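Local coordinates for DSBA-like thioredoxin domain-containing protein (Nitrosomonas europaea, PDB 2IN3) that is probably a thiol-disulfide oxidoreductase of the DsbA family, thought to act as a disulfide isomerase of the FrnE-like subfamily, at residues I134-A139 against R148-F153; P108-P113 against L142-S147; A96-V101 against D156-R161; D15-W20 against R120-G125. One frame throughout, in Å; residues are numbered along the deposited sequence.

Contact 1: I134-A139 against R148-F153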
loop_
_atom_site.group_PDB
_atom_site.type_symbol
_atom_site.label_atom_id
_atom_site.label_comp_id
_atom_site.label_asym_id
_atom_site.label_seq_id
_atom_site.Cartn_x
_atom_site.Cartn_y
_atom_site.Cartn_z
ATOM N N ILE A 134 -1.259 1.520 17.407
ATOM C CA ILE A 134 -1.839 0.554 16.502
ATOM C C ILE A 134 -0.791 -0.134 15.623
ATOM O O ILE A 134 -0.765 -1.377 15.532
ATOM C CB ILE A 134 -2.986 1.195 15.659
ATOM C CG1 ILE A 134 -4.068 1.786 16.591
ATOM C CG2 ILE A 134 -3.565 0.187 14.669
ATOM C CD1 ILE A 134 -4.728 0.769 17.518
ATOM N N LEU A 135 0.088 0.660 15.004
ATOM C CA LEU A 135 1.092 0.137 14.086
ATOM C C LEU A 135 2.077 -0.855 14.733
ATOM O O LEU A 135 2.407 -1.887 14.126
ATOM C CB LEU A 135 1.841 1.290 13.391
ATOM C CG LEU A 135 0.977 2.165 12.449
ATOM C CD1 LEU A 135 1.739 3.415 11.995
ATOM C CD2 LEU A 135 0.438 1.367 11.234
ATOM N N LYS A 136 2.553 -0.544 15.938
ATOM C CA LYS A 136 3.519 -1.408 16.633
ATOM C C LYS A 136 2.913 -2.762 17.017
ATOM O O LYS A 136 3.579 -3.808 16.982
ATOM C CB LYS A 136 4.142 -0.689 17.848
ATOM C CG LYS A 136 3.198 -0.513 19.035
ATOM C CD LYS A 136 3.856 0.294 20.149
ATOM C CE LYS A 136 2.965 0.399 21.389
ATOM N NZ LYS A 136 3.485 1.511 22.260
ATOM N N LYS A 137 1.631 -2.750 17.354
ATOM C CA LYS A 137 0.910 -3.976 17.634
ATOM C C LYS A 137 0.892 -4.891 16.390
ATOM O O LYS A 137 1.142 -6.093 16.501
ATOM C CB LYS A 137 -0.492 -3.627 18.122
ATOM C CG LYS A 137 -1.312 -4.780 18.645
ATOM C CD LYS A 137 -2.633 -4.278 19.237
ATOM C CE LYS A 137 -3.568 -3.685 18.155
ATOM N NZ LYS A 137 -4.944 -3.386 18.679
ATOM N N LEU A 138 0.639 -4.311 15.211
ATOM C CA LEU A 138 0.619 -5.076 13.973
ATOM C C LEU A 138 1.986 -5.676 13.635
ATOM O O LEU A 138 2.074 -6.838 13.180
ATOM C CB LEU A 138 0.034 -4.239 12.797
ATOM C CG LEU A 138 -1.416 -3.768 12.994
ATOM C CD1 LEU A 138 -1.863 -2.817 11.884
ATOM C CD2 LEU A 138 -2.354 -4.941 13.052
ATOM N N ALA A 139 3.045 -4.903 13.876
ATOM C CA ALA A 139 4.416 -5.367 13.676
ATOM C C ALA A 139 4.761 -6.556 14.628
ATOM O O ALA A 139 5.338 -7.565 14.204
ATOM C CB ALA A 139 5.395 -4.202 13.848
ATOM N N ARG A 148 12.462 -3.027 18.004
ATOM C CA ARG A 148 13.086 -2.804 16.706
ATOM C C ARG A 148 12.234 -1.820 15.894
ATOM O O ARG A 148 12.766 -0.862 15.325
ATOM C CB ARG A 148 13.341 -4.130 15.956
ATOM C CG ARG A 148 14.465 -4.996 16.568
ATOM C CD ARG A 148 14.311 -6.508 16.267
ATOM N NE ARG A 148 14.881 -6.936 14.976
ATOM C CZ ARG A 148 14.210 -7.469 13.947
ATOM N NH1 ARG A 148 12.881 -7.666 13.977
ATOM N NH2 ARG A 148 14.883 -7.810 12.852
ATOM N N PHE A 149 10.913 -2.030 15.891
ATOM C CA PHE A 149 9.991 -1.197 15.112
ATOM C C PHE A 149 9.912 0.267 15.536
ATOM O O PHE A 149 9.968 1.156 14.679
ATOM C CB PHE A 149 8.568 -1.776 15.104
ATOM C CG PHE A 149 7.587 -0.926 14.330
ATOM C CD1 PHE A 149 7.487 -1.057 12.955
ATOM C CD2 PHE A 149 6.800 0.031 14.976
ATOM C CE1 PHE A 149 6.585 -0.258 12.209
ATOM C CE2 PHE A 149 5.909 0.827 14.249
ATOM C CZ PHE A 149 5.803 0.678 12.863
ATOM N N THR A 150 9.720 0.519 16.834
ATOM C CA THR A 150 9.445 1.894 17.279
ATOM C C THR A 150 10.601 2.896 17.027
ATOM O O THR A 150 10.346 3.983 16.494
ATOM C CB THR A 150 8.935 1.967 18.735
ATOM O OG1 THR A 150 7.720 1.220 18.844
ATOM C CG2 THR A 150 8.644 3.405 19.138
ATOM N N PRO A 151 11.856 2.551 17.393
ATOM C CA PRO A 151 12.956 3.484 17.052
ATOM C C PRO A 151 13.023 3.818 15.541
ATOM O O PRO A 151 13.240 4.997 15.179
ATOM C CB PRO A 151 14.212 2.727 17.491
ATOM C CG PRO A 151 13.731 1.828 18.604
ATOM C CD PRO A 151 12.358 1.377 18.131
ATOM N N VAL A 152 12.838 2.802 14.688
ATOM C CA VAL A 152 12.861 3.005 13.236
ATOM C C VAL A 152 11.709 3.909 12.782
ATOM O O VAL A 152 11.952 4.904 12.100
ATOM C CB VAL A 152 12.937 1.661 12.436
ATOM C CG1 VAL A 152 12.857 1.898 10.908
ATOM C CG2 VAL A 152 14.243 0.909 12.800
ATOM N N PHE A 153 10.481 3.603 13.221
ATOM C CA PHE A 153 9.302 4.433 12.913
ATOM C C PHE A 153 9.465 5.928 13.292
ATOM O O PHE A 153 9.024 6.840 12.562
ATOM C CB PHE A 153 8.036 3.841 13.564
ATOM C CG PHE A 153 6.801 4.665 13.336
ATOM C CD1 PHE A 153 6.065 4.527 12.155
ATOM C CD2 PHE A 153 6.378 5.587 14.289
ATOM C CE1 PHE A 153 4.933 5.289 11.933
ATOM C CE2 PHE A 153 5.236 6.360 14.082
ATOM C CZ PHE A 153 4.510 6.212 12.904
HETATM O O HOH W 1 6.765 1.494 21.573
#
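Leu135 begins the contact by offering two separate parts of its side chain to two phenylalanines. Its CB lies 4.0 Å from CZ of Phe149, while one methyl, CD1, reaches CE1 of Phe153 at 3.7 Å, the two side chains crossing at about a right angle. Lys136 follows and works mainly through its root: CA stands 3.9 Å from CD2 of Phe149, and CB touches the same ring atom. Its CG takes the position between the backbone N and the carbonyl carbon (chi1 72°), and the rest of the chain runs extended away from the other helix. A water that lies 2.9 Å from Thr150 OG1 is held only weakly by Lys136 NZ, and Glu146 is a long, weak ionic partner of the same ammonium.

These residues lie on helices 132-141 and 146-154, neighbours in the helical part of the DsbA-like thioredoxin domain. Their local axes run 137° apart in direction, approaching to 10.0 Å, a separation spanned chiefly by the Phe149 side chain, whose CG is anti to its backbone N.

One turn after Leu135, Ala139 meets the other end of that ring. Its CB is 3.9 Å from Phe149 CD1 and makes an off-centre CH-pi contact, 4.3 Å from the centroid and 29° off the ring normal. Ile144 packs against both Ala139 and Phe149, and Phe114 of helix 111-123 against Ala139.

Contact 2: P108-P113 against L142-S147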
loop_
_atom_site.group_PDB
_atom_site.type_symbol
_atom_site.label_atom_id
_atom_site.label_comp_id
_atom_site.label_asym_id
_atom_site.label_seq_id
_atom_site.Cartn_x
_atom_site.Cartn_y
_atom_site.Cartn_z
ATOM N N PRO A 108 12.607 -6.885 5.048
ATOM C CA PRO A 108 11.967 -6.717 3.736
ATOM C C PRO A 108 10.908 -7.776 3.397
ATOM O O PRO A 108 9.923 -7.464 2.738
ATOM C CB PRO A 108 13.145 -6.824 2.769
ATOM C CG PRO A 108 14.282 -6.326 3.534
ATOM C CD PRO A 108 14.078 -6.809 4.940
ATOM N N GLU A 109 11.109 -9.011 3.866
ATOM C CA GLU A 109 10.198 -10.129 3.601
ATOM C C GLU A 109 8.825 -9.922 4.254
ATOM O O GLU A 109 7.839 -10.553 3.856
ATOM C CB GLU A 109 10.846 -11.420 4.117
ATOM C CG GLU A 109 12.372 -11.458 3.902
ATOM C CD GLU A 109 13.227 -10.662 4.946
ATOM O OE1 GLU A 109 14.466 -10.553 4.728
ATOM O OE2 GLU A 109 12.693 -10.158 5.971
ATOM N N LYS A 110 8.760 -9.006 5.225
ATOM C CA LYS A 110 7.520 -8.740 5.967
ATOM C C LYS A 110 6.769 -7.491 5.526
ATOM O O LYS A 110 5.710 -7.158 6.102
ATOM C CB LYS A 110 7.790 -8.674 7.457
ATOM C CG LYS A 110 8.166 -10.035 8.015
ATOM C CD LYS A 110 8.465 -9.996 9.470
ATOM C CE LYS A 110 8.892 -11.386 9.907
ATOM N NZ LYS A 110 9.267 -11.407 11.329
ATOM N N VAL A 111 7.282 -6.830 4.491
ATOM C CA VAL A 111 6.642 -5.613 3.962
ATOM C C VAL A 111 5.196 -5.828 3.430
ATOM O O VAL A 111 4.269 -5.082 3.802
ATOM C CB VAL A 111 7.519 -4.936 2.893
ATOM C CG1 VAL A 111 6.774 -3.765 2.228
ATOM C CG2 VAL A 111 8.820 -4.443 3.530
ATOM N N PHE A 112 4.997 -6.781 2.524
ATOM C CA PHE A 112 3.632 -7.004 2.022
ATOM C C PHE A 112 2.636 -7.488 3.111
ATOM O O PHE A 112 1.501 -6.975 3.195
ATOM C CB PHE A 112 3.615 -7.916 0.781
ATOM C CG PHE A 112 3.925 -7.185 -0.505
ATOM C CD1 PHE A 112 5.245 -6.963 -0.890
ATOM C CD2 PHE A 112 2.892 -6.675 -1.296
ATOM C CE1 PHE A 112 5.546 -6.269 -2.094
ATOM C CE2 PHE A 112 3.185 -5.979 -2.503
ATOM C CZ PHE A 112 4.516 -5.781 -2.884
ATOM N N PRO A 113 3.042 -8.454 3.936
ATOM C CA PRO A 113 2.182 -8.831 5.084
ATOM C C PRO A 113 1.850 -7.656 6.020
ATOM O O PRO A 113 0.703 -7.558 6.465
ATOM C CB PRO A 113 3.044 -9.833 5.836
ATOM C CG PRO A 113 3.866 -10.452 4.775
ATOM C CD PRO A 113 4.244 -9.307 3.878
ATOM N N LEU A 142 3.513 -9.863 13.488
ATOM C CA LEU A 142 4.338 -10.396 12.397
ATOM C C LEU A 142 5.766 -10.779 12.833
ATOM O O LEU A 142 6.617 -11.105 12.002
ATOM C CB LEU A 142 4.385 -9.385 11.261
ATOM C CG LEU A 142 3.044 -9.390 10.522
ATOM C CD1 LEU A 142 2.976 -8.163 9.646
ATOM C CD2 LEU A 142 2.908 -10.651 9.701
ATOM N N GLY A 143 6.019 -10.731 14.127
ATOM C CA GLY A 143 7.303 -11.198 14.652
ATOM C C GLY A 143 8.358 -10.106 14.717
ATOM O O GLY A 143 9.529 -10.387 14.988
ATOM N N ILE A 144 7.946 -8.858 14.517
ATOM C CA ILE A 144 8.855 -7.721 14.655
ATOM C C ILE A 144 8.674 -7.080 16.033
ATOM O O ILE A 144 7.633 -6.463 16.293
ATOM C CB ILE A 144 8.624 -6.679 13.556
ATOM C CG1 ILE A 144 8.737 -7.339 12.183
ATOM C CG2 ILE A 144 9.630 -5.534 13.705
ATOM C CD1 ILE A 144 8.378 -6.438 11.017
ATOM N N PRO A 145 9.690 -7.221 16.929
ATOM C CA PRO A 145 9.584 -6.664 18.279
ATOM C C PRO A 145 9.455 -5.148 18.260
ATOM O O PRO A 145 10.027 -4.501 17.401
ATOM C CB PRO A 145 10.914 -7.065 18.951
ATOM C CG PRO A 145 11.486 -8.145 18.097
ATOM C CD PRO A 145 10.974 -7.912 16.711
ATOM N N GLU A 146 8.720 -4.610 19.229
ATOM C CA GLU A 146 8.484 -3.183 19.372
ATOM C C GLU A 146 9.793 -2.416 19.585
ATOM O O GLU A 146 9.926 -1.230 19.212
ATOM C CB GLU A 146 7.574 -3.021 20.579
ATOM C CG GLU A 146 7.184 -1.611 20.974
ATOM C CD GLU A 146 6.109 -1.616 22.073
ATOM O OE1 GLU A 146 5.174 -2.455 22.010
ATOM O OE2 GLU A 146 6.188 -0.773 22.985
ATOM N N SER A 147 10.755 -3.098 20.211
ATOM C CA SER A 147 12.084 -2.538 20.407
ATOM C C SER A 147 12.862 -2.317 19.092
ATOM O O SER A 147 13.807 -1.511 19.064
ATOM C CB SER A 147 12.909 -3.432 21.386
ATOM O OG SER A 147 13.144 -4.711 20.691
#
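Lys110 reaches from the short 3-10 turn at 108-110 to the end of another helix, where its amine is bonded to the carbonyl oxygen of Leu142. From CB the chain leaves with CG anti to the carbonyl carbon (chi1 -69°) and then stays extended to the tip. CD is the first atom to meet the other segment: it touches Ile144 CG1 at 3.8 Å, the lysine and isoleucine chains running antiparallel past one another, and comes within 3.3 Å of Leu142 O. CE passes 3.1 Å from that same oxygen. NZ then donates to Leu142 O at 2.8 Å, lying in the carbonyl plane with a C=O...N angle of 149°. A salt bridge to Glu107 gives the ammonium a second partner.

The carbonyl it binds belongs to a Schellman motif. Gly143, with phi at 90°, is the C-prime residue; its N bonds to Val140 O and the N of Ile144 to Ala139 O, bringing the helix to its end. Beside the polar contact is a small apolar one: Leu142 CD2 rests 4.0 Å from Pro113 CB, while CD1 of the leucine faces the proline's backbone carbonyl.

The contact thus joins the start of helix 111-123 to the turn between helices 132-141 and 146-154. Val103 of helix 94-106 touches both Lys110 and Ile144, while Val111 and Phe112 pack against strand 40-45.

Contact 3: A96-V101 against D156-R161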
loop_
_atom_site.group_PDB
_atom_site.type_symbol
_atom_site.label_atom_id
_atom_site.label_comp_id
_atom_site.label_asym_id
_atom_site.label_seq_id
_atom_site.Cartn_x
_atom_site.Cartn_y
_atom_site.Cartn_z
ATOM N N ALA A 96 0.989 5.435 8.424
ATOM C CA ALA A 96 0.896 4.059 7.972
ATOM C C ALA A 96 1.913 3.825 6.851
ATOM O O ALA A 96 2.568 2.789 6.822
ATOM C CB ALA A 96 -0.533 3.726 7.498
ATOM N N CYS A 97 2.024 4.766 5.923
ATOM C CA CYS A 97 3.082 4.674 4.889
ATOM C C CYS A 97 4.479 4.540 5.515
ATOM O O CYS A 97 5.278 3.686 5.111
ATOM C CB CYS A 97 3.034 5.886 3.968
ATOM S SG CYS A 97 1.626 5.900 2.914
ATOM N N ARG A 98 4.781 5.396 6.505
ATOM C CA ARG A 98 6.026 5.323 7.239
ATOM C C ARG A 98 6.224 3.983 7.982
ATOM O O ARG A 98 7.360 3.536 8.160
ATOM C CB ARG A 98 6.170 6.524 8.205
ATOM C CG ARG A 98 7.461 6.558 9.008
ATOM C CD ARG A 98 7.793 7.984 9.505
ATOM N NE ARG A 98 6.643 8.813 9.872
ATOM C CZ ARG A 98 6.272 9.114 11.122
ATOM N NH1 ARG A 98 5.211 9.885 11.303
ATOM N NH2 ARG A 98 6.928 8.640 12.183
ATOM N N GLY A 99 5.141 3.352 8.414
ATOM C CA GLY A 99 5.271 2.054 9.105
ATOM C C GLY A 99 5.765 1.007 8.131
ATOM O O GLY A 99 6.635 0.181 8.455
ATOM N N VAL A 100 5.209 1.063 6.930
ATOM C CA VAL A 100 5.583 0.142 5.851
ATOM C C VAL A 100 7.091 0.353 5.492
ATOM O O VAL A 100 7.851 -0.610 5.417
ATOM C CB VAL A 100 4.668 0.320 4.627
ATOM C CG1 VAL A 100 5.208 -0.486 3.424
ATOM C CG2 VAL A 100 3.184 -0.056 4.997
ATOM N N VAL A 101 7.507 1.610 5.325
ATOM C CA VAL A 101 8.897 1.963 5.015
ATOM C C VAL A 101 9.799 1.399 6.112
ATOM O O VAL A 101 10.837 0.805 5.811
ATOM C CB VAL A 101 9.115 3.508 4.886
ATOM C CG1 VAL A 101 10.632 3.868 4.804
ATOM C CG2 VAL A 101 8.355 4.033 3.661
ATOM N N ASP A 156 14.300 10.098 11.905
ATOM C CA ASP A 156 14.334 11.009 10.758
ATOM C C ASP A 156 14.520 10.247 9.453
ATOM O O ASP A 156 13.921 10.621 8.426
ATOM C CB ASP A 156 15.433 12.065 10.913
ATOM C CG ASP A 156 15.029 13.175 11.858
ATOM O OD1 ASP A 156 13.814 13.316 12.141
ATOM O OD2 ASP A 156 15.917 13.903 12.333
ATOM N N GLU A 157 15.339 9.193 9.495
ATOM C CA GLU A 157 15.547 8.350 8.327
ATOM C C GLU A 157 14.242 7.786 7.750
ATOM O O GLU A 157 14.008 7.872 6.541
ATOM C CB GLU A 157 16.544 7.220 8.604
ATOM C CG GLU A 157 16.805 6.389 7.316
ATOM C CD GLU A 157 17.624 5.110 7.525
ATOM O OE1 GLU A 157 17.965 4.762 8.690
ATOM O OE2 GLU A 157 17.909 4.441 6.500
ATOM N N ALA A 158 13.391 7.206 8.603
ATOM C CA ALA A 158 12.120 6.636 8.121
ATOM C C ALA A 158 11.228 7.767 7.595
ATOM O O ALA A 158 10.593 7.639 6.553
ATOM C CB ALA A 158 11.436 5.874 9.223
ATOM N N LYS A 159 11.256 8.917 8.273
ATOM C CA LYS A 159 10.473 10.076 7.831
ATOM C C LYS A 159 10.903 10.575 6.452
ATOM O O LYS A 159 10.059 10.857 5.566
ATOM C CB LYS A 159 10.545 11.208 8.868
ATOM C CG LYS A 159 9.862 10.855 10.196
ATOM C CD LYS A 159 9.979 11.988 11.237
ATOM C CE LYS A 159 9.135 11.625 12.462
ATOM N NZ LYS A 159 9.327 12.605 13.581
ATOM N N GLN A 160 12.211 10.689 6.272
ATOM C CA GLN A 160 12.768 11.246 5.052
ATOM C C GLN A 160 12.630 10.261 3.898
ATOM O O GLN A 160 12.321 10.665 2.759
ATOM C CB GLN A 160 14.228 11.625 5.269
ATOM C CG GLN A 160 14.390 12.802 6.224
ATOM C CD GLN A 160 15.823 13.011 6.664
ATOM O OE1 GLN A 160 16.741 12.347 6.168
ATOM N NE2 GLN A 160 16.034 13.958 7.585
ATOM N N ARG A 161 12.872 8.982 4.175
ATOM C CA ARG A 161 12.633 7.953 3.146
ATOM C C ARG A 161 11.196 7.915 2.656
ATOM O O ARG A 161 10.962 7.770 1.435
ATOM C CB ARG A 161 13.034 6.563 3.618
ATOM C CG ARG A 161 14.538 6.375 3.782
ATOM C CD ARG A 161 14.740 4.936 4.233
ATOM N NE ARG A 161 16.136 4.526 4.296
ATOM C CZ ARG A 161 16.745 3.805 3.363
ATOM N NH1 ARG A 161 16.078 3.414 2.271
ATOM N NH2 ARG A 161 18.012 3.462 3.544
#
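Arg98 and Lys159 run alongside each other in the same direction, and their aliphatic parts form the closer-packed portion of the contact. Arg98 CD is 3.6 Å from Lys159 CG, and further out Lys159 CE sits 3.7 Å above one face of the guanidinium, offset toward its rim. The arginine CG is anti to the backbone N (chi1 -179°) and meets CB of Ala158 at 4.0 Å. Ala158 is buried and its CA is 6.3 Å from that of Arg98, the nearest pair across the segments. Both long side chains carry positive charge, yet Arg98 NH2 and Lys159 NZ remain 4.8 Å apart. Repulsion there is probably eased by the other partners of Arg98: a salt bridge to Glu94, a hydrogen bond to Phe153 O and a cation-pi contact with the Phe153 ring.

The other half is looser. Val101 CG1 reaches Arg161 CB at 3.8 Å, so the arginine adds only the root of its side chain to this pairing. Its guanidinium turns instead to Glu157 on its own helix: NE and NH2 both donate to OE2, side-on, with the NE bond 2.8 Å long and OE2 near the guanidinium plane. The solvent side of the contact is at Lys159 and Arg161, both exposed residues.

With local axes 9.1 Å apart and inclined at 112°, the segments make a steep crossing of two helices. It joins helix 94-106 to the start of helix 156-171, the element that leads from the helical region back to strand 179-184 of the thioredoxin-type sheet, as expected of a helical insertion in a DsbA-like fold.

Contact 4: D15-W20 against R120-G125. With PO4 (phosphate ion), chain B; EDO (1,2-ethanediol), chain C.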
loop_
_atom_site.group_PDB
_atom_site.type_symbol
_atom_site.label_atom_id
_atom_site.label_comp_id
_atom_site.label_asym_id
_atom_site.label_seq_id
_atom_site.Cartn_x
_atom_site.Cartn_y
_atom_site.Cartn_z
ATOM N N ASP A 15 -1.097 2.896 -1.053
ATOM C CA ASP A 15 -1.251 3.444 0.278
ATOM C C ASP A 15 -2.220 2.522 1.019
ATOM O O ASP A 15 -3.275 2.186 0.469
ATOM C CB ASP A 15 -1.878 4.838 0.156
ATOM C CG ASP A 15 -1.930 5.567 1.479
ATOM O OD1 ASP A 15 -2.623 5.085 2.405
ATOM O OD2 ASP A 15 -1.256 6.625 1.603
ATOM N N PRO A 16 -1.876 2.110 2.258
ATOM C CA PRO A 16 -2.736 1.249 3.092
ATOM C C PRO A 16 -4.157 1.816 3.308
ATOM O O PRO A 16 -5.080 1.045 3.577
ATOM C CB PRO A 16 -2.031 1.265 4.459
ATOM C CG PRO A 16 -0.659 1.669 4.198
ATOM C CD PRO A 16 -0.649 2.514 2.970
HETATM N N MSE A 17 -4.320 3.140 3.233
HETATM C CA MSE A 17 -5.662 3.758 3.368
HETATM C C MSE A 17 -6.319 4.162 2.056
HETATM O O MSE A 17 -7.180 5.034 2.035
HETATM C CB MSE A 17 -5.635 4.955 4.336
HETATM C CG MSE A 17 -5.208 4.526 5.738
HETATM SE SE MSE A 17 -4.653 5.999 6.864
HETATM C CE MSE A 17 -6.395 6.676 7.444
ATOM N N CYS A 18 -5.928 3.481 0.988
ATOM C CA CYS A 18 -6.564 3.554 -0.305
ATOM C C CYS A 18 -7.424 2.283 -0.512
ATOM O O CYS A 18 -6.907 1.171 -0.429
ATOM C CB CYS A 18 -5.477 3.667 -1.369
ATOM S SG CYS A 18 -6.060 3.358 -3.059
ATOM N N SER A 19 -8.734 2.456 -0.725
ATOM C CA SER A 19 -9.669 1.331 -0.697
ATOM C C SER A 19 -9.481 0.413 -1.890
ATOM O O SER A 19 -9.563 -0.786 -1.745
ATOM C CB SER A 19 -11.125 1.783 -0.551
ATOM O OG SER A 19 -11.534 2.632 -1.615
ATOM N N TRP A 20 -9.236 0.969 -3.072
ATOM C CA TRP A 20 -8.954 0.119 -4.240
ATOM C C TRP A 20 -7.649 -0.656 -4.115
ATOM O O TRP A 20 -7.481 -1.712 -4.763
ATOM C CB TRP A 20 -9.020 0.894 -5.553
ATOM C CG TRP A 20 -10.450 1.068 -6.027
ATOM C CD1 TRP A 20 -11.204 2.200 -5.986
ATOM C CD2 TRP A 20 -11.281 0.050 -6.584
ATOM N NE1 TRP A 20 -12.459 1.962 -6.507
ATOM C CE2 TRP A 20 -12.523 0.648 -6.897
ATOM C CE3 TRP A 20 -11.093 -1.315 -6.863
ATOM C CZ2 TRP A 20 -13.593 -0.078 -7.436
ATOM C CZ3 TRP A 20 -12.165 -2.033 -7.409
ATOM C CH2 TRP A 20 -13.383 -1.410 -7.693
ATOM N N ARG A 120 -6.336 -4.341 6.817
ATOM C CA ARG A 120 -7.381 -5.109 7.466
ATOM C C ARG A 120 -7.772 -4.435 8.787
ATOM O O ARG A 120 -8.975 -4.372 9.129
ATOM C CB ARG A 120 -6.943 -6.559 7.685
ATOM C CG ARG A 120 -8.046 -7.480 8.124
ATOM C CD ARG A 120 -7.470 -8.878 8.425
ATOM N NE ARG A 120 -6.872 -9.514 7.242
ATOM C CZ ARG A 120 -5.562 -9.623 7.002
ATOM N NH1 ARG A 120 -4.647 -9.139 7.860
ATOM N NH2 ARG A 120 -5.151 -10.233 5.889
ATOM N N ALA A 121 -6.765 -3.933 9.506
ATOM C CA ALA A 121 -6.997 -3.326 10.805
ATOM C C ALA A 121 -7.842 -2.069 10.640
ATOM O O ALA A 121 -8.651 -1.743 11.504
ATOM C CB ALA A 121 -5.693 -3.011 11.492
ATOM N N PHE A 122 -7.597 -1.351 9.548
ATOM C CA PHE A 122 -8.333 -0.152 9.231
ATOM C C PHE A 122 -9.746 -0.446 8.685
ATOM O O PHE A 122 -10.750 -0.037 9.289
ATOM C CB PHE A 122 -7.533 0.679 8.232
ATOM C CG PHE A 122 -8.201 1.978 7.845
ATOM C CD1 PHE A 122 -8.556 2.919 8.822
ATOM C CD2 PHE A 122 -8.427 2.274 6.523
ATOM C CE1 PHE A 122 -9.157 4.135 8.462
ATOM C CE2 PHE A 122 -9.035 3.482 6.149
ATOM C CZ PHE A 122 -9.405 4.404 7.119
ATOM N N TYR A 123 -9.824 -1.157 7.562
ATOM C CA TYR A 123 -11.124 -1.351 6.894
ATOM C C TYR A 123 -12.086 -2.261 7.646
ATOM O O TYR A 123 -13.308 -2.018 7.660
ATOM C CB TYR A 123 -10.932 -1.815 5.457
ATOM C CG TYR A 123 -10.295 -0.738 4.606
ATOM C CD1 TYR A 123 -10.933 0.495 4.431
ATOM C CD2 TYR A 123 -9.054 -0.934 3.991
ATOM C CE1 TYR A 123 -10.357 1.505 3.667
ATOM C CE2 TYR A 123 -8.454 0.094 3.220
ATOM C CZ TYR A 123 -9.149 1.292 3.056
ATOM O OH TYR A 123 -8.602 2.306 2.343
ATOM N N VAL A 124 -11.542 -3.282 8.302
ATOM C CA VAL A 124 -12.363 -4.245 9.031
ATOM C C VAL A 124 -12.332 -3.924 10.510
ATOM O O VAL A 124 -13.382 -3.807 11.139
ATOM C CB VAL A 124 -11.893 -5.701 8.760
ATOM C CG1 VAL A 124 -12.774 -6.743 9.498
ATOM C CG2 VAL A 124 -11.863 -5.969 7.230
ATOM N N GLY A 125 -11.131 -3.753 11.056
ATOM C CA GLY A 125 -10.973 -3.553 12.496
ATOM C C GLY A 125 -11.445 -2.179 12.952
ATOM O O GLY A 125 -11.715 -1.981 14.135
HETATM P P PO4 B . -10.341 6.018 -1.573
HETATM O O1 PO4 B . -11.563 6.885 -1.449
HETATM O O2 PO4 B . -9.052 6.794 -1.396
HETATM O O3 PO4 B . -10.433 4.902 -0.579
HETATM O O4 PO4 B . -10.312 5.511 -3.012
HETATM C C1 EDO C . -9.529 -11.041 4.770
HETATM O O1 EDO C . -9.185 -9.894 5.546
HETATM C C2 EDO C . -8.492 -11.244 3.679
HETATM O O2 EDO C . -7.206 -10.911 4.202
#
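Tyr123 brings its hydroxyl up to the backbone of Met17, Cys18 and Ser19, the turn that leads into helix 19-35. Cys18 is the first cysteine of a CxxC pattern at a helix start, consistent with the redox site of a thioredoxin-type fold; it occupies the N-cap position.

The turn is held by hydrogen bonds of its own. Asp15 OD1 accepts from Met17 N at 2.7 Å through its anti lone pair, an Asx turn, and the backbone bond from Cys18 N to Asp15 O closes a type I beta turn.

Aromatic and apolar contacts join it to helix 111-123. Selenomethionine Met17 crosses Phe122 at about a right angle. Its CG lies over one ring face, 4.2 Å from the centroid and 21° off the normal, in a CH-pi contact. The chain bends at chi3 (81°), and CE reaches Phe122 CZ at 3.8 Å; the selenium completes a Met-aromatic contact. Phe122 in turn places CD2 over the centre of the Tyr123 ring, 3.5 Å above its plane. Trp68 and Phe79 meet the tyrosine ring edge-to-face.

Close approaches of the tyrosine hydroxyl to the backbone form a third group. Tyr123 OH is 3.0 Å from Met17 C and 3.1 Å from Ser19 N, but the angle to that nitrogen is too poor for a hydrogen bond.

Two bound small molecules, both probably from the crystallisation liquor, make up the rest. Arg120 holds an ethanediol through NE and NH2. A phosphate, also bonded to His67, accepts from the backbone N of Ser19, and the same phosphate oxygen, O3, lies 2.7 Å from Ser19 OG, which also donates to it.

In the fold
From the N terminus, strand 9-14 runs into the CxxC turn of contact 4, which closes a loop of about a hundred residues onto the end of helix 111-123. Contact 3 opens within that loop, at helix 94-106, and closes beyond it at helix 156-171, so the two cross; Ala96 and Cys97 touch Pro16 directly. Contacts 1 and 2 both fall within the span of contact 3 and cross each other, sharing helix 146-154, while contact 2 also crosses contact 4. Contact 1 follows contact 4 in series, its short loop lying wholly after it. Together the four tie the helices from 94-106 to 156-171 to one another and to the CxxC turn.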